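Local coordinates for protein Gp26 (Listeria phage P40, PDB 4JZ5) that probably cleaves the glycan strands of Listeria peptidoglycan, as the catalytic domain of a phage endolysin of glycosyl hydrolase family 25, at residues A[74-79]-A[109-114]; A[115-120]-A[148-153]; A[167-172]-A[185-190]. All coordinates share one frame; numbering follows the deposited sequence.

Overall arrangement
All three contacts reach one curled, mostly parallel sheet, and along the chain they follow one another in series. Interactions 1 and 2 share strand 114-117. Their centres are about 17 Å apart, on opposite sides of the chain's centre, and L114 O lies 2.8 Å from G148 N, a probable hydrogen bond. Interactions 2 and 3 have centres about 10 Å apart; strands 147-152 and 169-172 are neighbours in the sheet. The rings of Y150 and W170 meet there, and D153 N lies 2.9 Å from A172 O, a probable hydrogen bond. The centres of interactions 1 and 3 are about 19 Å apart, yet F113 packs on L168. The acidic cluster of interaction 2, D117 and E119, is consistent with the family's active site.

Interaction 1. Residues A[74-79]-A[109-114]; sequences MPFGLY and AEPTFL
The ring of F76 and the pyrrolidine of P111 make the dense part of this contact. They lie side by side, and P111 CG comes within 3.8 Å of F76 CE2. P111 CA sits over one face of the ring, toward its rim. A109 approaches in the ring plane, with its CB 3.7 Å from F76 CZ. The torsion of F76 (chi1 78°) sets the ring between its own backbone N and carbonyl carbon, and its far end swings back to the 109-114 segment. Further on, L114 CD2 packs 3.8 Å from L78 CB. Helix 87-106 closes over L78 and P111, with C104 touching both. L78 and L114 form a parallel beta bridge. This joins neighbouring strands 76-81 and 114-117 across a beta-alpha-beta crossover through helix 87-106. Two backbone bonds set the register: T112 N to F76 O (2.9 Å) and L78 N to F113 O (3.0 Å). G77 CA lies 3.1 Å from F113 O, and the two backbones run close here. The loose side is at E110. Its side chain is exposed, and OE1 forms a salt bridge with R105. A water there bridges F76 N and E110 O, donating to the carbonyl at 2.7 Å.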
ATOM      1  N   MET A  74     -14.812   1.299   6.578  1.00  5.56           N
ATOM      2  CA  MET A  74     -13.382   1.227   6.884  1.00  5.14           C
ATOM      3  C   MET A  74     -12.622   2.115   5.917  1.00  5.08           C
ATOM      4  O   MET A  74     -12.689   1.890   4.713  1.00  5.29           O
ATOM      5  CB  MET A  74     -12.883  -0.202   6.754  1.00  5.86           C
ATOM      6  CG  MET A  74     -11.382  -0.339   6.925  1.00  6.15           C
ATOM      7  SD  MET A  74     -10.747   0.004   8.573  1.00  6.14           S
ATOM      8  CE  MET A  74     -11.361  -1.450   9.445  1.00 10.04           C
ATOM      9  N   PRO A  75     -11.876   3.102   6.426  1.00  5.27           N
ATOM     10  CA  PRO A  75     -11.072   3.908   5.500  1.00  6.16           C
ATOM     11  C   PRO A  75     -10.008   3.047   4.832  1.00  4.61           C
ATOM     12  O   PRO A  75      -9.450   2.140   5.444  1.00  4.88           O
ATOM     13  CB  PRO A  75     -10.464   4.989   6.397  1.00  6.64           C
ATOM     14  CG  PRO A  75     -10.515   4.437   7.764  1.00 11.76           C
ATOM     15  CD  PRO A  75     -11.715   3.536   7.825  1.00  5.84           C
ATOM     16  N   PHE A  76      -9.741   3.321   3.561  1.00  4.33           N
ATOM     17  CA  PHE A  76      -8.800   2.508   2.835  1.00  4.33           C
ATOM     18  C   PHE A  76      -8.099   3.272   1.731  1.00  3.96           C
ATOM     19  O   PHE A  76      -8.502   4.343   1.306  1.00  4.83           O
ATOM     20  CB  PHE A  76      -9.497   1.235   2.286  1.00  4.55           C
ATOM     21  CG  PHE A  76     -10.323   1.461   1.049  1.00  5.18           C
ATOM     22  CD1 PHE A  76     -11.623   1.916   1.143  1.00  6.32           C
ATOM     23  CD2 PHE A  76      -9.796   1.206  -0.214  1.00  5.10           C
ATOM     24  CE1 PHE A  76     -12.390   2.127   0.011  1.00  8.17           C
ATOM     25  CE2 PHE A  76     -10.562   1.404  -1.353  1.00  6.84           C
ATOM     26  CZ  PHE A  76     -11.865   1.871  -1.234  1.00  7.50           C
ATOM     27  N   GLY A  77      -7.009   2.676   1.287  1.00  3.96           N
ATOM     28  CA  GLY A  77      -6.215   3.162   0.182  1.00  4.83           C
ATOM     29  C   GLY A  77      -5.841   2.039  -0.763  1.00  3.72           C
ATOM     30  O   GLY A  77      -6.214   0.886  -0.553  1.00  4.27           O
ATOM     31  N   LEU A  78      -5.066   2.365  -1.793  1.00  3.79           N
ATOM     32  CA  LEU A  78      -4.659   1.403  -2.823  1.00  4.35           C
ATOM     33  C   LEU A  78      -3.155   1.371  -2.966  1.00  3.81           C
ATOM     34  O   LEU A  78      -2.505   2.413  -2.820  1.00  5.06           O
ATOM     35  CB  LEU A  78      -5.189   1.787  -4.205  1.00  5.28           C
ATOM     36  CG  LEU A  78      -6.685   2.033  -4.338  1.00  6.53           C
ATOM     37  CD1 LEU A  78      -7.008   2.381  -5.780  1.00  8.44           C
ATOM     38  CD2 LEU A  78      -7.542   0.885  -3.863  1.00  9.04           C
ATOM     39  N   TYR A  79      -2.594   0.211  -3.301  1.00  3.97           N
ATOM     40  CA  TYR A  79      -1.194   0.142  -3.683  1.00  3.98           C
ATOM     41  C   TYR A  79      -1.038  -0.633  -4.981  1.00  4.48           C
ATOM     42  O   TYR A  79      -1.665  -1.667  -5.197  1.00  4.63           O
ATOM     43  CB  TYR A  79      -0.313  -0.455  -2.559  1.00  5.00           C
ATOM     44  CG  TYR A  79      -0.385  -1.961  -2.377  1.00  4.80           C
ATOM     45  CD1 TYR A  79       0.460  -2.809  -3.086  1.00  5.24           C
ATOM     46  CD2 TYR A  79      -1.260  -2.539  -1.462  1.00  4.61           C
ATOM     47  CE1 TYR A  79       0.428  -4.182  -2.917  1.00  6.02           C
ATOM     48  CE2 TYR A  79      -1.305  -3.925  -1.288  1.00  5.90           C
ATOM     49  CZ  TYR A  79      -0.448  -4.732  -2.015  1.00  5.33           C
ATOM     50  OH  TYR A  79      -0.472  -6.100  -1.874  1.00  6.62           O
ATOM     51  N   ALA A 109     -17.010   3.889  -3.660  1.00  8.33           N
ATOM     52  CA  ALA A 109     -16.007   3.864  -2.614  1.00  8.81           C
ATOM     53  C   ALA A 109     -15.070   5.061  -2.784  1.00  9.61           C
ATOM     54  O   ALA A 109     -15.025   5.703  -3.853  1.00 14.00           O
ATOM     55  CB  ALA A 109     -15.258   2.556  -2.650  1.00 10.31           C
ATOM     56  N   GLU A 110     -14.364   5.408  -1.720  1.00  7.22           N
ATOM     57  CA  GLU A 110     -13.505   6.574  -1.749  1.00  8.81           C
ATOM     58  C   GLU A 110     -12.151   6.275  -1.108  1.00  7.33           C
ATOM     59  O   GLU A 110     -11.960   6.502   0.080  1.00  8.09           O
ATOM     60  CB  GLU A 110     -14.187   7.744  -1.033  1.00 11.58           C
ATOM     61  CG  GLU A 110     -15.537   8.152  -1.644  1.00 13.66           C
ATOM     62  CD  GLU A 110     -15.412   8.868  -2.983  1.00 12.61           C
ATOM     63  OE1 GLU A 110     -14.276   9.208  -3.384  1.00 12.11           O
ATOM     64  OE2 GLU A 110     -16.459   9.088  -3.638  1.00 13.17           O
ATOM     65  N   PRO A 111     -11.192   5.797  -1.901  1.00  6.91           N
ATOM     66  CA  PRO A 111      -9.846   5.617  -1.342  1.00  6.91           C
ATOM     67  C   PRO A 111      -9.242   6.953  -0.940  1.00  5.50           C
ATOM     68  O   PRO A 111      -9.473   7.953  -1.634  1.00  7.27           O
ATOM     69  CB  PRO A 111      -9.061   5.022  -2.514  1.00  7.63           C
ATOM     70  CG  PRO A 111     -10.104   4.520  -3.501  1.00  8.67           C
ATOM     71  CD  PRO A 111     -11.249   5.478  -3.335  1.00  8.82           C
ATOM     72  N   THR A 112      -8.478   6.986   0.141  1.00  5.38           N
ATOM     73  CA  THR A 112      -7.935   8.248   0.631  1.00  5.72           C
ATOM     74  C   THR A 112      -6.426   8.373   0.499  1.00  5.03           C
ATOM     75  O   THR A 112      -5.864   9.386   0.878  1.00  6.54           O
ATOM     76  CB  THR A 112      -8.300   8.481   2.095  1.00  7.08           C
ATOM     77  OG1 THR A 112      -7.819   7.398   2.877  1.00  9.91           O
ATOM     78  CG2 THR A 112      -9.821   8.602   2.260  1.00 14.49           C
ATOM     79  N   PHE A 113      -5.758   7.357  -0.034  1.00  5.07           N
ATOM     80  CA  PHE A 113      -4.305   7.381  -0.157  1.00  5.34           C
ATOM     81  C   PHE A 113      -3.926   6.346  -1.195  1.00  4.91           C
ATOM     82  O   PHE A 113      -4.594   5.311  -1.310  1.00  5.11           O
ATOM     83  CB  PHE A 113      -3.634   7.067   1.195  1.00  5.52           C
ATOM     84  CG  PHE A 113      -2.456   7.944   1.518  1.00  5.20           C
ATOM     85  CD1 PHE A 113      -1.210   7.712   0.945  1.00  5.81           C
ATOM     86  CD2 PHE A 113      -2.594   9.001   2.394  1.00  5.74           C
ATOM     87  CE1 PHE A 113      -0.129   8.524   1.256  1.00  6.45           C
ATOM     88  CE2 PHE A 113      -1.519   9.803   2.710  1.00  6.98           C
ATOM     89  CZ  PHE A 113      -0.288   9.572   2.140  1.00  6.17           C
ATOM     90  N   LEU A 114      -2.844   6.599  -1.922  1.00  4.50           N
ATOM     91  CA  LEU A 114      -2.357   5.685  -2.938  1.00  4.93           C
ATOM     92  C   LEU A 114      -0.877   5.428  -2.708  1.00  4.46           C
ATOM     93  O   LEU A 114      -0.192   6.237  -2.094  1.00  4.57           O
ATOM     94  CB  LEU A 114      -2.569   6.281  -4.335  1.00  4.98           C
ATOM     95  CG  LEU A 114      -4.005   6.698  -4.665  1.00  5.28           C
ATOM     96  CD1 LEU A 114      -4.030   7.490  -5.954  1.00  6.75           C
ATOM     97  CD2 LEU A 114      -4.938   5.501  -4.779  1.00  7.12           C
TER
HETATM   98  O   HOH W   1     -11.886   5.257   2.509  1.00  8.66           O

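Interaction 2. Residues A[115-120]-A[148-153]; sequences FLDYEE and GLYAGD
L116 bonds both G148 and Y150 through its backbone, in the parallel pairing of strands 114-117 and 147-152. L116 N donates to G148 O (3.0 Å). Y150 N donates to L116 O (2.8 Å). Y118 N then donates to Y150 O (3.0 Å) and carries the pairing just past the end of strand 114-117. The two strands run 23° apart.

The leucine contact lies on the face that carries L116 and L149. These two stand side by side, and L149 CD1 meets L116 CD2 at 4.0 Å. On the other face the F115 ring lies against the backbone of G148, with F115 CD1 3.6 Å from G148 CA.

Polar groups gather round Y150 on the same face as F115. CG of D117 stands opposite its own N (chi1 173°), as does that of Y150, which brings the two side chains alongside each other. D117 OD1 reaches the ring edge, 3.3 Å from Y150 CD1. The D117 carboxylate is turned 62° from the ring. E119 OE1 meets the same edge further out, near Y150 CE1. D117 OD1 and E119 OE1 are only 2.6 Å apart. Two waters join E119 OE2 to Y150 OH, each donating to both, and Q193 OE1 is also hydrogen-bonded to that hydroxyl. In family 25 lysozymes, acidic residues at the C-terminal ends of the strands form the active site, and this cluster probably corresponds to it.

Helix 128-143 connects the strands as a beta-alpha-beta unit and covers L116 and Y118. Strand 76-81 flanks F115 and D117, while W170 of strand 169-172 meets the rings of F115 and Y150 edge-to-face.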
ATOM      1  N   PHE A 115      -0.386   4.286  -3.196  1.00  4.29           N
ATOM      2  CA  PHE A 115       1.011   3.910  -2.997  1.00  4.45           C
ATOM      3  C   PHE A 115       1.608   3.218  -4.206  1.00  4.12           C
ATOM      4  O   PHE A 115       0.956   2.426  -4.884  1.00  4.56           O
ATOM      5  CB  PHE A 115       1.137   2.931  -1.829  1.00  4.21           C
ATOM      6  CG  PHE A 115       0.848   3.533  -0.499  1.00  4.37           C
ATOM      7  CD1 PHE A 115       1.854   4.165   0.206  1.00  5.91           C
ATOM      8  CD2 PHE A 115      -0.399   3.458   0.063  1.00  5.94           C
ATOM      9  CE1 PHE A 115       1.614   4.720   1.447  1.00  7.73           C
ATOM     10  CE2 PHE A 115      -0.639   4.024   1.307  1.00  7.48           C
ATOM     11  CZ  PHE A 115       0.370   4.653   1.982  1.00  8.66           C
ATOM     12  N   LEU A 116       2.885   3.518  -4.434  1.00  4.31           N
ATOM     13  CA  LEU A 116       3.742   2.759  -5.318  1.00  4.48           C
ATOM     14  C   LEU A 116       4.499   1.720  -4.483  1.00  4.35           C
ATOM     15  O   LEU A 116       5.266   2.086  -3.584  1.00  5.07           O
ATOM     16  CB  LEU A 116       4.744   3.696  -5.987  1.00  4.38           C
ATOM     17  CG  LEU A 116       5.839   3.042  -6.817  1.00  5.11           C
ATOM     18  CD1 LEU A 116       5.248   2.163  -7.895  1.00  5.91           C
ATOM     19  CD2 LEU A 116       6.738   4.096  -7.444  1.00  5.86           C
ATOM     20  N   ASP A 117       4.292   0.440  -4.784  1.00  4.57           N
ATOM     21  CA  ASP A 117       5.031  -0.672  -4.175  1.00  4.66           C
ATOM     22  C   ASP A 117       6.129  -1.063  -5.151  1.00  4.56           C
ATOM     23  O   ASP A 117       5.850  -1.604  -6.242  1.00  5.31           O
ATOM     24  CB  ASP A 117       4.028  -1.815  -3.941  1.00  5.67           C
ATOM     25  CG  ASP A 117       4.647  -3.111  -3.462  1.00  6.83           C
ATOM     26  OD1 ASP A 117       5.849  -3.324  -3.628  1.00  6.98           O
ATOM     27  OD2 ASP A 117       3.891  -3.954  -2.936  1.00  9.25           O
ATOM     28  N   TYR A 118       7.369  -0.711  -4.810  1.00  5.17           N
ATOM     29  CA  TYR A 118       8.489  -0.875  -5.733  1.00  5.71           C
ATOM     30  C   TYR A 118       9.525  -1.744  -5.066  1.00  7.90           C
ATOM     31  O   TYR A 118      10.307  -1.237  -4.240  1.00  8.37           O
ATOM     32  CB  TYR A 118       9.114   0.471  -6.160  1.00  7.42           C
ATOM     33  CG  TYR A 118       9.963   0.274  -7.390  1.00  6.48           C
ATOM     34  CD1 TYR A 118       9.404   0.291  -8.650  1.00  6.59           C
ATOM     35  CD2 TYR A 118      11.306  -0.022  -7.292  1.00  7.63           C
ATOM     36  CE1 TYR A 118      10.160   0.040  -9.776  1.00  6.54           C
ATOM     37  CE2 TYR A 118      12.071  -0.268  -8.414  1.00  7.15           C
ATOM     38  CZ  TYR A 118      11.495  -0.259  -9.648  1.00  7.26           C
ATOM     39  OH  TYR A 118      12.280  -0.522 -10.748  1.00  7.35           O
ATOM     40  N   GLU A 119       9.530  -3.034  -5.397  1.00  7.44           N
ATOM     41  CA  GLU A 119      10.390  -3.973  -4.690  1.00  9.27           C
ATOM     42  C   GLU A 119      11.102  -4.971  -5.607  1.00  8.65           C
ATOM     43  O   GLU A 119      11.746  -5.904  -5.129  1.00  9.32           O
ATOM     44  CB  GLU A 119       9.575  -4.689  -3.624  1.00 10.77           C
ATOM     45  CG  GLU A 119       8.486  -5.574  -4.166  1.00 10.35           C
ATOM     46  CD  GLU A 119       7.597  -6.158  -3.051  1.00  9.21           C
ATOM     47  OE1 GLU A 119       6.546  -5.598  -2.706  1.00  8.59           O
ATOM     48  OE2 GLU A 119       7.943  -7.230  -2.508  1.00 12.70           O
ATOM     49  N   GLU A 120      11.004  -4.768  -6.918  1.00  9.04           N
ATOM     50  CA  GLU A 120      11.826  -5.484  -7.889  1.00  8.99           C
ATOM     51  C   GLU A 120      12.028  -4.535  -9.054  1.00  7.65           C
ATOM     52  O   GLU A 120      11.323  -3.536  -9.174  1.00  7.52           O
ATOM     53  CB  GLU A 120      11.176  -6.798  -8.336  1.00 10.24           C
ATOM     54  CG  GLU A 120       9.875  -6.659  -9.118  1.00  9.88           C
ATOM     55  CD  GLU A 120       9.372  -8.007  -9.615  1.00 10.67           C
ATOM     56  OE1 GLU A 120       9.895  -8.498 -10.641  1.00 12.85           O
ATOM     57  OE2 GLU A 120       8.467  -8.595  -8.966  1.00 10.69           O
ATOM     58  N   GLY A 148       2.235   7.634  -1.615  1.00  4.31           N
ATOM     59  CA  GLY A 148       3.429   7.229  -0.912  1.00  5.25           C
ATOM     60  C   GLY A 148       4.194   6.127  -1.628  1.00  4.07           C
ATOM     61  O   GLY A 148       3.853   5.735  -2.744  1.00  4.61           O
ATOM     62  N   LEU A 149       5.242   5.645  -0.957  1.00  4.32           N
ATOM     63  CA  LEU A 149       6.200   4.717  -1.532  1.00  4.62           C
ATOM     64  C   LEU A 149       6.456   3.610  -0.525  1.00  4.11           C
ATOM     65  O   LEU A 149       6.682   3.879   0.647  1.00  4.58           O
ATOM     66  CB  LEU A 149       7.498   5.446  -1.851  1.00  4.73           C
ATOM     67  CG  LEU A 149       8.626   4.613  -2.449  1.00  5.00           C
ATOM     68  CD1 LEU A 149       8.256   4.013  -3.788  1.00  5.73           C
ATOM     69  CD2 LEU A 149       9.871   5.482  -2.578  1.00  7.09           C
ATOM     70  N   TYR A 150       6.426   2.368  -1.021  1.00  4.76           N
ATOM     71  CA  TYR A 150       6.670   1.174  -0.217  1.00  4.16           C
ATOM     72  C   TYR A 150       7.826   0.370  -0.783  1.00  4.29           C
ATOM     73  O   TYR A 150       7.889   0.117  -1.982  1.00  5.02           O
ATOM     74  CB  TYR A 150       5.422   0.279  -0.190  1.00  4.29           C
ATOM     75  CG  TYR A 150       5.659  -1.130   0.312  1.00  4.56           C
ATOM     76  CD1 TYR A 150       6.111  -2.134  -0.549  1.00  5.25           C
ATOM     77  CD2 TYR A 150       5.420  -1.460   1.641  1.00  5.03           C
ATOM     78  CE1 TYR A 150       6.323  -3.413  -0.106  1.00  5.65           C
ATOM     79  CE2 TYR A 150       5.638  -2.744   2.099  1.00  5.03           C
ATOM     80  CZ  TYR A 150       6.081  -3.723   1.218  1.00  5.12           C
ATOM     81  OH  TYR A 150       6.304  -5.017   1.619  1.00  7.02           O
ATOM     82  N   ALA A 151       8.689  -0.097   0.123  1.00  4.93           N
ATOM     83  CA  ALA A 151       9.662  -1.141  -0.174  1.00  5.62           C
ATOM     84  C   ALA A 151      10.179  -1.691   1.151  1.00  5.28           C
ATOM     85  O   ALA A 151       9.965  -1.108   2.227  1.00  5.48           O
ATOM     86  CB  ALA A 151      10.810  -0.610  -1.017  1.00  6.80           C
ATOM     87  N   GLY A 152      10.845  -2.838   1.101  1.00  6.26           N
ATOM     88  CA  GLY A 152      11.582  -3.315   2.249  1.00  6.84           C
ATOM     89  C   GLY A 152      12.775  -2.420   2.561  1.00  6.62           C
ATOM     90  O   GLY A 152      13.328  -1.760   1.679  1.00  6.53           O
ATOM     91  N   ASP A 153      13.133  -2.422   3.837  0.51  7.59           N
ATOM     92  CA  ASP A 153      14.261  -1.696   4.403  0.51  7.54           C
ATOM     93  C   ASP A 153      15.512  -1.727   3.509  0.51  9.71           C
ATOM     94  O   ASP A 153      15.981  -0.694   3.042  0.51  8.93           O
ATOM     95  CB  ASP A 153      14.544  -2.320   5.776  0.51  8.35           C
ATOM     96  CG  ASP A 153      15.542  -1.537   6.606  0.51 12.14           C
ATOM     97  OD1 ASP A 153      16.082  -0.508   6.152  0.51 13.03           O
ATOM     98  OD2 ASP A 153      15.792  -1.975   7.748  0.51 16.18           O
TER
HETATM   99  O   HOH W   2       6.071  -7.159  -0.363  1.00 15.33           O
HETATM  100  O   HOH W   3       8.076  -7.005   0.428  1.00 24.55           O

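Interaction 3. Residues A[167-172]-A[185-190]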
ATOM      1  N   ASP A 167       4.577  11.222  -0.449  1.00  5.03           N
ATOM      2  CA  ASP A 167       3.799  11.636   0.700  1.00  5.44           C
ATOM      3  C   ASP A 167       3.821  10.714   1.916  1.00  5.79           C
ATOM      4  O   ASP A 167       3.233  11.080   2.941  1.00  7.10           O
ATOM      5  CB  ASP A 167       2.347  11.846   0.263  1.00  6.40           C
ATOM      6  CG  ASP A 167       2.220  12.938  -0.760  1.00  6.12           C
ATOM      7  OD1 ASP A 167       2.746  14.041  -0.482  1.00  9.18           O
ATOM      8  OD2 ASP A 167       1.642  12.709  -1.830  1.00  6.95           O
ATOM      9  N   LEU A 168       4.408   9.527   1.835  1.00  5.51           N
ATOM     10  CA  LEU A 168       4.419   8.637   2.992  1.00  5.39           C
ATOM     11  C   LEU A 168       5.398   7.480   2.823  1.00  4.79           C
ATOM     12  O   LEU A 168       5.322   6.734   1.858  1.00  4.88           O
ATOM     13  CB  LEU A 168       3.012   8.099   3.249  1.00  6.64           C
ATOM     14  CG  LEU A 168       2.761   7.602   4.675  1.00  6.81           C
ATOM     15  CD1 LEU A 168       1.308   7.860   5.088  1.00 10.88           C
ATOM     16  CD2 LEU A 168       3.084   6.126   4.814  1.00  8.10           C
ATOM     17  N   ARG A 169       6.318   7.357   3.775  1.00  4.93           N
ATOM     18  CA  ARG A 169       7.304   6.277   3.774  1.00  5.13           C
ATOM     19  C   ARG A 169       6.746   5.009   4.412  1.00  4.66           C
ATOM     20  O   ARG A 169       6.549   4.955   5.629  1.00  5.39           O
ATOM     21  CB  ARG A 169       8.545   6.701   4.551  1.00  6.09           C
ATOM     22  CG  ARG A 169       9.268   7.921   4.005  1.00  6.51           C
ATOM     23  CD  ARG A 169      10.276   8.481   5.006  1.00  8.11           C
ATOM     24  NE  ARG A 169      11.356   7.552   5.345  1.00  8.09           N
ATOM     25  CZ  ARG A 169      12.514   7.460   4.702  1.00  8.95           C
ATOM     26  NH1 ARG A 169      12.797   8.240   3.670  1.00  9.55           N
ATOM     27  NH2 ARG A 169      13.407   6.571   5.114  1.00  9.64           N
ATOM     28  N   TRP A 170       6.501   4.006   3.579  1.00  4.34           N
ATOM     29  CA  TRP A 170       5.944   2.732   4.008  1.00  4.55           C
ATOM     30  C   TRP A 170       7.063   1.701   3.859  1.00  4.18           C
ATOM     31  O   TRP A 170       7.447   1.334   2.744  1.00  5.17           O
ATOM     32  CB  TRP A 170       4.722   2.419   3.152  1.00  4.48           C
ATOM     33  CG  TRP A 170       3.963   1.197   3.546  1.00  4.50           C
ATOM     34  CD1 TRP A 170       4.132   0.423   4.661  1.00  4.38           C
ATOM     35  CD2 TRP A 170       2.899   0.606   2.804  1.00  4.13           C
ATOM     36  NE1 TRP A 170       3.231  -0.601   4.653  1.00  4.80           N
ATOM     37  CE2 TRP A 170       2.464  -0.520   3.522  1.00  4.34           C
ATOM     38  CE3 TRP A 170       2.275   0.914   1.590  1.00  4.82           C
ATOM     39  CZ2 TRP A 170       1.445  -1.341   3.063  1.00  5.18           C
ATOM     40  CZ3 TRP A 170       1.257   0.105   1.144  1.00  5.22           C
ATOM     41  CH2 TRP A 170       0.859  -1.018   1.869  1.00  6.01           C
ATOM     42  N   VAL A 171       7.626   1.284   4.988  1.00  5.03           N
ATOM     43  CA  VAL A 171       8.842   0.480   4.993  1.00  4.88           C
ATOM     44  C   VAL A 171       8.595  -0.865   5.660  1.00  4.87           C
ATOM     45  O   VAL A 171       8.039  -0.927   6.757  1.00  5.40           O
ATOM     46  CB  VAL A 171       9.987   1.205   5.723  1.00  5.88           C
ATOM     47  CG1 VAL A 171      11.284   0.424   5.583  1.00  6.76           C
ATOM     48  CG2 VAL A 171      10.164   2.624   5.181  1.00  7.12           C
ATOM     49  N   ALA A 172       9.012  -1.935   4.986  1.00  5.19           N
ATOM     50  CA  ALA A 172       8.867  -3.282   5.522  1.00  5.12           C
ATOM     51  C   ALA A 172      10.134  -3.770   6.197  1.00  5.76           C
ATOM     52  O   ALA A 172      11.240  -3.625   5.667  1.00  6.15           O
ATOM     53  CB  ALA A 172       8.470  -4.242   4.423  1.00  5.99           C
ATOM     54  N   PRO A 185      12.555  -1.191  11.112  1.00  8.68           N
ATOM     55  CA  PRO A 185      13.370  -0.794   9.967  1.00  8.91           C
ATOM     56  C   PRO A 185      14.638  -0.079  10.409  1.00 10.15           C
ATOM     57  O   PRO A 185      14.666   0.579  11.443  1.00 10.79           O
ATOM     58  CB  PRO A 185      12.442   0.141   9.188  1.00 10.11           C
ATOM     59  CG  PRO A 185      11.083  -0.301   9.566  1.00  9.32           C
ATOM     60  CD  PRO A 185      11.185  -0.676  11.011  1.00  8.35           C
ATOM     61  N   SER A 186      15.680  -0.195   9.603  1.00 10.09           N
ATOM     62  CA  SER A 186      16.934   0.479   9.885  1.00 12.81           C
ATOM     63  C   SER A 186      16.922   1.935   9.433  1.00 10.31           C
ATOM     64  O   SER A 186      17.902   2.647   9.628  1.00 15.31           O
ATOM     65  CB  SER A 186      18.072  -0.256   9.194  1.00 12.87           C
ATOM     66  OG  SER A 186      18.020  -0.060   7.794  1.00 17.16           O
ATOM     67  N   ILE A 187      15.823   2.354   8.810  1.00 10.21           N
ATOM     68  CA  ILE A 187      15.646   3.711   8.319  1.00 10.10           C
ATOM     69  C   ILE A 187      14.358   4.274   8.892  1.00  9.52           C
ATOM     70  O   ILE A 187      13.502   3.524   9.338  1.00  9.64           O
ATOM     71  CB  ILE A 187      15.590   3.759   6.766  1.00  9.65           C
ATOM     72  CG1 ILE A 187      14.417   2.930   6.232  1.00  9.67           C
ATOM     73  CG2 ILE A 187      16.909   3.286   6.173  1.00 11.98           C
ATOM     74  CD1 ILE A 187      14.303   2.940   4.719  1.00 10.42           C
ATOM     75  N   PRO A 188      14.205   5.595   8.885  1.00  9.77           N
ATOM     76  CA  PRO A 188      12.948   6.162   9.381  1.00 10.88           C
ATOM     77  C   PRO A 188      11.758   5.710   8.553  1.00  7.86           C
ATOM     78  O   PRO A 188      11.866   5.508   7.334  1.00  9.01           O
ATOM     79  CB  PRO A 188      13.149   7.665   9.218  1.00 12.81           C
ATOM     80  CG  PRO A 188      14.625   7.846   9.221  1.00 15.44           C
ATOM     81  CD  PRO A 188      15.199   6.632   8.578  1.00 13.03           C
ATOM     82  N   TYR A 189      10.623   5.554   9.214  1.00  8.48           N
ATOM     83  CA  TYR A 189       9.405   5.151   8.533  1.00  7.73           C
ATOM     84  C   TYR A 189       8.232   5.975   9.026  1.00  6.25           C
ATOM     85  O   TYR A 189       8.248   6.514  10.132  1.00  7.41           O
ATOM     86  CB  TYR A 189       9.114   3.665   8.774  1.00  9.26           C
ATOM     87  CG  TYR A 189       8.736   3.339  10.213  1.00  8.87           C
ATOM     88  CD1 TYR A 189       7.436   3.491  10.667  1.00  9.42           C
ATOM     89  CD2 TYR A 189       9.686   2.882  11.115  1.00 12.09           C
ATOM     90  CE1 TYR A 189       7.087   3.214  11.967  1.00 11.36           C
ATOM     91  CE2 TYR A 189       9.346   2.603  12.429  1.00 12.11           C
ATOM     92  CZ  TYR A 189       8.045   2.755  12.842  1.00 12.10           C
ATOM     93  OH  TYR A 189       7.700   2.481  14.147  1.00 16.02           O
ATOM     94  N   ASP A 190       7.201   6.055   8.191  1.00  5.43           N
ATOM     95  CA  ASP A 190       5.899   6.558   8.607  1.00  6.06           C
ATOM     96  C   ASP A 190       4.952   5.391   8.931  1.00  5.91           C
ATOM     97  O   ASP A 190       4.285   5.392   9.974  1.00  6.35           O
ATOM     98  CB  ASP A 190       5.291   7.447   7.524  1.00  6.22           C
ATOM     99  CG  ASP A 190       6.107   8.691   7.253  1.00  7.04           C
ATOM    100  OD1 ASP A 190       6.626   9.273   8.223  1.00  8.95           O
ATOM    101  OD2 ASP A 190       6.246   9.051   6.067  1.00  8.18           O
TER
HETATM  102  O   HOH W   4       4.230  11.260   6.252  1.00 23.00           O
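R169, D190 and V171 carry most of this contact. It lies between strand 169-172 and the loop that returns to strand 191-195, on the curled sheet of the family 25 beta/alpha-barrel fold. The loop end runs on beside the strand, and the parallel pairing with strand 191-195 continues from it.

D190 holds the backbone of R169 at two points. Its OD2 accepts from R169 N at 2.9 Å. This nearly straight bond (171°) meets OD2 on its anti side, tilted 26° out of the carboxylate plane. In return, D190 N donates to R169 O. CB of D190 also packs on L168 CD2 at 3.7 Å. I216 of helix 214-220 touches D190 from outside the two segments.

V171 fills the middle of the contact with both of its methyls. CG1 lies 3.8 Å from P185 CB and also touches I187 CD1. CG2 rests 3.9 Å from Y189 CB. The tyrosine ring itself leads away and meets W192.

R169 sends its side chain along the loop toward I187 and P188. The chain bends at chi3, which turns the guanidinium edge to the loop backbone. NH1 forms a salt bridge with D162, and W156 of helix 153-158 packs on the same side chain. The P188 carbonyl oxygen is gripped side-on, from one face of its plane: R169 NE and R169 NH2 each lie 2.9 Å from P188 O, NE well above that plane (57°) and NH2 only modestly tilted from it.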